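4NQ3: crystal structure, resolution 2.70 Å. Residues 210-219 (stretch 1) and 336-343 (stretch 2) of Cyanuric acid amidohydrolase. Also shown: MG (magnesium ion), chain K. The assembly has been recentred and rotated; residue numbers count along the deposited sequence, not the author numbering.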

ATOM      1  N   ALA A 210     -24.676 -22.019  -3.633  1.00 50.06           N
ATOM      2  CA  ALA A 210     -23.703 -22.634  -2.717  1.00 46.95           C
ATOM      3  C   ALA A 210     -22.399 -23.060  -3.386  1.00 44.94           C
ATOM      4  O   ALA A 210     -21.352 -23.157  -2.730  1.00 45.61           O
ATOM      5  CB  ALA A 210     -24.328 -23.815  -2.031  1.00 42.64           C
ATOM      6  N   VAL A 211     -22.490 -23.337  -4.684  1.00 39.93           N
ATOM      7  CA  VAL A 211     -21.351 -23.683  -5.533  1.00 37.25           C
ATOM      8  C   VAL A 211     -20.421 -22.493  -5.882  1.00 38.44           C
ATOM      9  O   VAL A 211     -19.200 -22.643  -5.957  1.00 40.73           O
ATOM     10  CB  VAL A 211     -21.867 -24.309  -6.851  1.00 36.24           C
ATOM     11  CG1 VAL A 211     -20.896 -24.084  -7.994  1.00 41.27           C
ATOM     12  CG2 VAL A 211     -22.197 -25.775  -6.665  1.00 33.01           C
ATOM     13  N   ILE A 212     -21.010 -21.319  -6.094  1.00 35.52           N
ATOM     14  CA  ILE A 212     -20.275 -20.149  -6.570  1.00 34.31           C
ATOM     15  C   ILE A 212     -19.149 -19.704  -5.646  1.00 32.83           C
ATOM     16  O   ILE A 212     -19.375 -19.346  -4.477  1.00 31.37           O
ATOM     17  CB  ILE A 212     -21.241 -18.956  -6.783  1.00 36.73           C
ATOM     18  CG1 ILE A 212     -22.334 -19.360  -7.786  1.00 25.31           C
ATOM     19  CG2 ILE A 212     -20.466 -17.722  -7.231  1.00 24.59           C
ATOM     20  CD1 ILE A 212     -23.446 -18.375  -7.935  1.00 31.83           C
ATOM     21  N   CYS A 213     -17.943 -19.659  -6.206  1.00 32.22           N
ATOM     22  CA  CYS A 213     -16.726 -19.363  -5.436  1.00 35.91           C
ATOM     23  C   CYS A 213     -16.574 -20.326  -4.272  1.00 36.50           C
ATOM     24  O   CYS A 213     -16.190 -19.927  -3.175  1.00 44.57           O
ATOM     25  CB  CYS A 213     -16.734 -17.934  -4.910  1.00 34.03           C
ATOM     26  SG  CYS A 213     -16.521 -16.724  -6.209  1.00 34.18           S
ATOM     27  N   ALA A 214     -16.900 -21.588  -4.527  1.00 31.61           N
ATOM     28  CA  ALA A 214     -16.779 -22.651  -3.543  1.00 33.92           C
ATOM     29  C   ALA A 214     -16.221 -23.894  -4.234  1.00 35.45           C
ATOM     30  O   ALA A 214     -15.210 -24.436  -3.804  1.00 46.57           O
ATOM     31  CB  ALA A 214     -18.114 -22.931  -2.896  1.00 28.88           C
ATOM     32  N   ASP A 215     -16.873 -24.337  -5.309  1.00 34.40           N
ATOM     33  CA  ASP A 215     -16.378 -25.464  -6.106  1.00 38.49           C
ATOM     34  C   ASP A 215     -15.515 -24.989  -7.273  1.00 36.90           C
ATOM     35  O   ASP A 215     -15.999 -24.863  -8.406  1.00 38.55           O
ATOM     36  CB  ASP A 215     -17.538 -26.320  -6.634  1.00 47.13           C
ATOM     37  CG  ASP A 215     -17.068 -27.648  -7.254  1.00 57.20           C
ATOM     38  OD1 ASP A 215     -15.837 -27.887  -7.332  1.00 56.84           O
ATOM     39  OD2 ASP A 215     -17.937 -28.455  -7.673  1.00 62.12           O
ATOM     40  N   TYR A 216     -14.237 -24.731  -7.019  1.00 33.26           N
ATOM     41  CA  TYR A 216     -13.395 -24.203  -8.082  1.00 31.61           C
ATOM     42  C   TYR A 216     -13.016 -25.321  -9.058  1.00 33.12           C
ATOM     43  O   TYR A 216     -12.156 -25.151  -9.922  1.00 40.25           O
ATOM     44  CB  TYR A 216     -12.165 -23.495  -7.500  1.00 29.90           C
ATOM     45  CG  TYR A 216     -12.517 -22.225  -6.733  1.00 35.38           C
ATOM     46  CD1 TYR A 216     -13.008 -21.090  -7.386  1.00 39.52           C
ATOM     47  CD2 TYR A 216     -12.367 -22.165  -5.348  1.00 46.39           C
ATOM     48  CE1 TYR A 216     -13.337 -19.918  -6.666  1.00 42.48           C
ATOM     49  CE2 TYR A 216     -12.688 -21.010  -4.619  1.00 50.32           C
ATOM     50  CZ  TYR A 216     -13.171 -19.892  -5.276  1.00 50.99           C
ATOM     51  OH  TYR A 216     -13.479 -18.767  -4.528  1.00 52.61           O
ATOM     52  N   GLY A 217     -13.712 -26.450  -8.954  1.00 33.98           N
ATOM     53  CA  GLY A 217     -13.579 -27.519  -9.932  1.00 29.72           C
ATOM     54  C   GLY A 217     -14.455 -27.258 -11.138  1.00 40.13           C
ATOM     55  O   GLY A 217     -14.177 -27.735 -12.232  1.00 40.52           O
ATOM     56  N   LEU A 218     -15.501 -26.458 -10.940  1.00 43.93           N
ATOM     57  CA  LEU A 218     -16.314 -25.945 -12.033  1.00 31.62           C
ATOM     58  C   LEU A 218     -15.640 -24.707 -12.592  1.00 34.95           C
ATOM     59  O   LEU A 218     -15.497 -23.714 -11.879  1.00 31.77           O
ATOM     60  CB  LEU A 218     -17.706 -25.578 -11.539  1.00 30.05           C
ATOM     61  CG  LEU A 218     -18.443 -26.647 -10.748  1.00 30.71           C
ATOM     62  CD1 LEU A 218     -19.656 -26.028 -10.121  1.00 28.29           C
ATOM     63  CD2 LEU A 218     -18.820 -27.806 -11.643  1.00 28.99           C
ATOM     64  N   TRP A 219     -15.193 -24.763 -13.841  1.00 27.09           N
ATOM     65  CA  TRP A 219     -14.620 -23.586 -14.464  1.00 26.42           C
ATOM     66  C   TRP A 219     -14.722 -23.632 -15.977  1.00 33.53           C
ATOM     67  O   TRP A 219     -14.916 -24.691 -16.573  1.00 33.94           O
ATOM     68  CB  TRP A 219     -13.157 -23.383 -14.053  1.00 26.62           C
ATOM     69  CG  TRP A 219     -12.249 -24.564 -14.225  1.00 33.55           C
ATOM     70  CD1 TRP A 219     -11.916 -25.488 -13.270  1.00 28.15           C
ATOM     71  CD2 TRP A 219     -11.529 -24.938 -15.415  1.00 34.35           C
ATOM     72  NE1 TRP A 219     -11.043 -26.413 -13.798  1.00 30.01           N
ATOM     73  CE2 TRP A 219     -10.795 -26.100 -15.110  1.00 31.26           C
ATOM     74  CE3 TRP A 219     -11.437 -24.403 -16.706  1.00 37.96           C
ATOM     75  CZ2 TRP A 219      -9.980 -26.735 -16.048  1.00 28.83           C
ATOM     76  CZ3 TRP A 219     -10.624 -25.044 -17.638  1.00 33.53           C
ATOM     77  CH2 TRP A 219      -9.911 -26.196 -17.300  1.00 33.78           C
TER
HETATM   78 MG    MG K 409      -8.554 -19.943 -12.440  1.00 38.94          MG
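Stretch 2 (336-343) GEHQGPDG

Two segments far apart in sequence can be fastened together without a shared sheet or helix when one side chain reads the backbone of its partner. Residues 210-219 and 336-343 of cyanuric acid amidohydrolase illustrate the principle. Neither contains a regular helix or strand, so their packing is one of loop against loop, and it buries 517 Å² counted over both sides. The nearest CA pairs, Cys-213 with Glu-337 and Trp-219 with His-338, advance in the same order along both stretches. The central reader is His-338, which loses more surface to the other stretch than any other residue here.

The first stretch opens with Ala-210, which makes no contact, and Val-211, whose carbonyl O turns inward to accept a 3.0 Å hydrogen bond from Asp-215 N. The same oxygen, Val-211 O, lies 4.1 Å from His-338 CE1, near the plane of the imidazole. Ile-212 follows with its backbone C 3.9 Å from His-338 NE2, while the end of its side chain leads away from stretch 2.

At Cys-213 the first anchor appears. Its backbone N donates to His-338 NE2 over 2.9 Å, with an N-H...acceptor angle of 154°. Cys-213 has positive phi and psi (56/40). Cys-213 CA is 6.4 Å from Glu-337 CA, and the side chains meet where Cys-213 SG comes within 4.0 Å of Glu-337 CG. Ala-214 points its CB away.

From Asp-215 to Leu-218 the chain makes a type I beta turn, closed by a 3.0 Å hydrogen bond from Leu-218 N to Asp-215 O. That carbonyl oxygen, Asp-215 O, also lies 3.3 Å from His-338 CE1, at the ring's edge. Within the turn, Tyr-216 brings the end of its side chain nearer to stretch 2: its CD1 lies over one face of the imidazole, 4.1 Å from His-338 CE1. The two rings are oblique, with centroids 5.2 Å apart and planes at 34°. Tyr-216 CE1 also approaches Glu-337 CG, at 4.2 Å, whereas Gly-217 remains outside the contact.

Leu-218 supplies the second anchor. His-338 ND1 donates to Leu-218 O at 2.6 Å and 171°, a short and nearly linear bond. With NE2 accepting and ND1 donating, both ring nitrogens are engaged by the backbone of stretch 1, and the imidazole is held by its edge.

Trp-219 ends the walk, its CB directed toward stretch 2 and its CA 4.1 Å from the CA of His-338. Here stretch 2 is still within a type II beta turn, Gly-336 to Gln-339, closed by a 2.9 Å hydrogen bond from Gln-339 N to Gly-336 O. Trp-219 CB lies 3.3 Å from His-338 O and 3.2 Å from Gly-340 O. Beyond it, Pro-341 covers one face of the indole: its CD stands 3.8 Å from the centroid of the six-membered ring, only 9° off the normal, a CH-pi contact. The backbone beside this contact is also tied to the magnesium ion, MG, which binds Gln-339 O at 2.4 Å and Pro-341 O at 2.5 Å.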

ATOM      1  N   GLY A 336      -9.125 -15.253 -10.879  1.00 30.99           N
ATOM      2  CA  GLY A 336      -9.607 -16.190 -11.864  1.00 23.89           C
ATOM      3  C   GLY A 336     -10.616 -17.157 -11.320  1.00 31.15           C
ATOM      4  O   GLY A 336     -10.547 -18.370 -11.619  1.00 32.29           O
ATOM      5  N   GLU A 337     -11.567 -16.622 -10.547  1.00 30.35           N
ATOM      6  CA  GLU A 337     -12.653 -17.432  -9.986  1.00 24.95           C
ATOM      7  C   GLU A 337     -13.422 -18.146 -11.102  1.00 29.10           C
ATOM      8  O   GLU A 337     -14.057 -17.503 -11.937  1.00 38.03           O
ATOM      9  CB  GLU A 337     -13.601 -16.565  -9.175  1.00 25.96           C
ATOM     10  CG  GLU A 337     -12.992 -15.952  -7.921  1.00 32.44           C
ATOM     11  CD  GLU A 337     -12.261 -14.638  -8.187  1.00 38.28           C
ATOM     12  OE1 GLU A 337     -12.188 -14.222  -9.367  1.00 35.11           O
ATOM     13  OE2 GLU A 337     -11.767 -14.021  -7.207  1.00 42.66           O
ATOM     14  N   HIS A 338     -13.346 -19.470 -11.131  1.00 29.07           N
ATOM     15  CA  HIS A 338     -14.006 -20.263 -12.175  1.00 24.08           C
ATOM     16  C   HIS A 338     -13.517 -19.930 -13.570  1.00 30.79           C
ATOM     17  O   HIS A 338     -14.186 -20.246 -14.559  1.00 28.34           O
ATOM     18  CB  HIS A 338     -15.518 -20.079 -12.113  1.00 23.93           C
ATOM     19  CG  HIS A 338     -16.097 -20.414 -10.779  1.00 25.23           C
ATOM     20  ND1 HIS A 338     -16.209 -21.709 -10.322  1.00 26.37           N
ATOM     21  CD2 HIS A 338     -16.554 -19.622  -9.782  1.00 27.58           C
ATOM     22  CE1 HIS A 338     -16.729 -21.700  -9.110  1.00 29.94           C
ATOM     23  NE2 HIS A 338     -16.957 -20.447  -8.762  1.00 28.80           N
ATOM     24  N   GLN A 339     -12.351 -19.293 -13.648  1.00 29.01           N
ATOM     25  CA  GLN A 339     -11.730 -19.003 -14.934  1.00 28.56           C
ATOM     26  C   GLN A 339     -10.455 -19.811 -15.055  1.00 30.98           C
ATOM     27  O   GLN A 339      -9.394 -19.398 -14.605  1.00 41.48           O
ATOM     28  CB  GLN A 339     -11.472 -17.512 -15.062  1.00 24.99           C
ATOM     29  CG  GLN A 339     -12.742 -16.733 -14.785  1.00 26.75           C
ATOM     30  CD  GLN A 339     -12.480 -15.295 -14.390  1.00 29.79           C
ATOM     31  OE1 GLN A 339     -11.923 -14.507 -15.158  1.00 29.86           O
ATOM     32  NE2 GLN A 339     -12.867 -14.948 -13.174  1.00 39.01           N
ATOM     33  N   GLY A 340     -10.562 -21.001 -15.619  1.00 31.48           N
ATOM     34  CA  GLY A 340      -9.441 -21.919 -15.560  1.00 34.96           C
ATOM     35  C   GLY A 340      -9.446 -22.544 -14.183  1.00 30.06           C
ATOM     36  O   GLY A 340     -10.264 -22.182 -13.342  1.00 29.26           O
ATOM     37  N   PRO A 341      -8.541 -23.493 -13.952  1.00 32.91           N
ATOM     38  CA  PRO A 341      -8.337 -24.196 -12.677  1.00 30.48           C
ATOM     39  C   PRO A 341      -7.913 -23.272 -11.548  1.00 32.98           C
ATOM     40  O   PRO A 341      -7.498 -22.145 -11.812  1.00 37.42           O
ATOM     41  CB  PRO A 341      -7.209 -25.150 -13.001  1.00 27.82           C
ATOM     42  CG  PRO A 341      -6.467 -24.490 -14.130  1.00 27.18           C
ATOM     43  CD  PRO A 341      -7.555 -23.891 -14.967  1.00 36.92           C
ATOM     44  N   ASP A 342      -7.999 -23.725 -10.300  1.00 33.91           N
ATOM     45  CA  ASP A 342      -7.519 -22.873  -9.212  1.00 42.45           C
ATOM     46  C   ASP A 342      -6.026 -22.570  -9.375  1.00 45.64           C
ATOM     47  O   ASP A 342      -5.184 -23.485  -9.390  1.00 51.15           O
ATOM     48  CB  ASP A 342      -7.762 -23.503  -7.840  1.00 44.43           C
ATOM     49  CG  ASP A 342      -7.165 -22.664  -6.703  1.00 55.01           C
ATOM     50  OD1 ASP A 342      -7.768 -21.624  -6.337  1.00 50.44           O
ATOM     51  OD2 ASP A 342      -6.083 -23.046  -6.181  1.00 67.78           O
ATOM     52  N   GLY A 343      -5.700 -21.284  -9.478  1.00 36.41           N
ATOM     53  CA  GLY A 343      -4.319 -20.884  -9.617  1.00 33.80           C
ATOM     54  C   GLY A 343      -3.964 -20.657 -11.070  1.00 36.13           C
ATOM     55  O   GLY A 343      -2.885 -20.148 -11.383  1.00 42.53           O
TER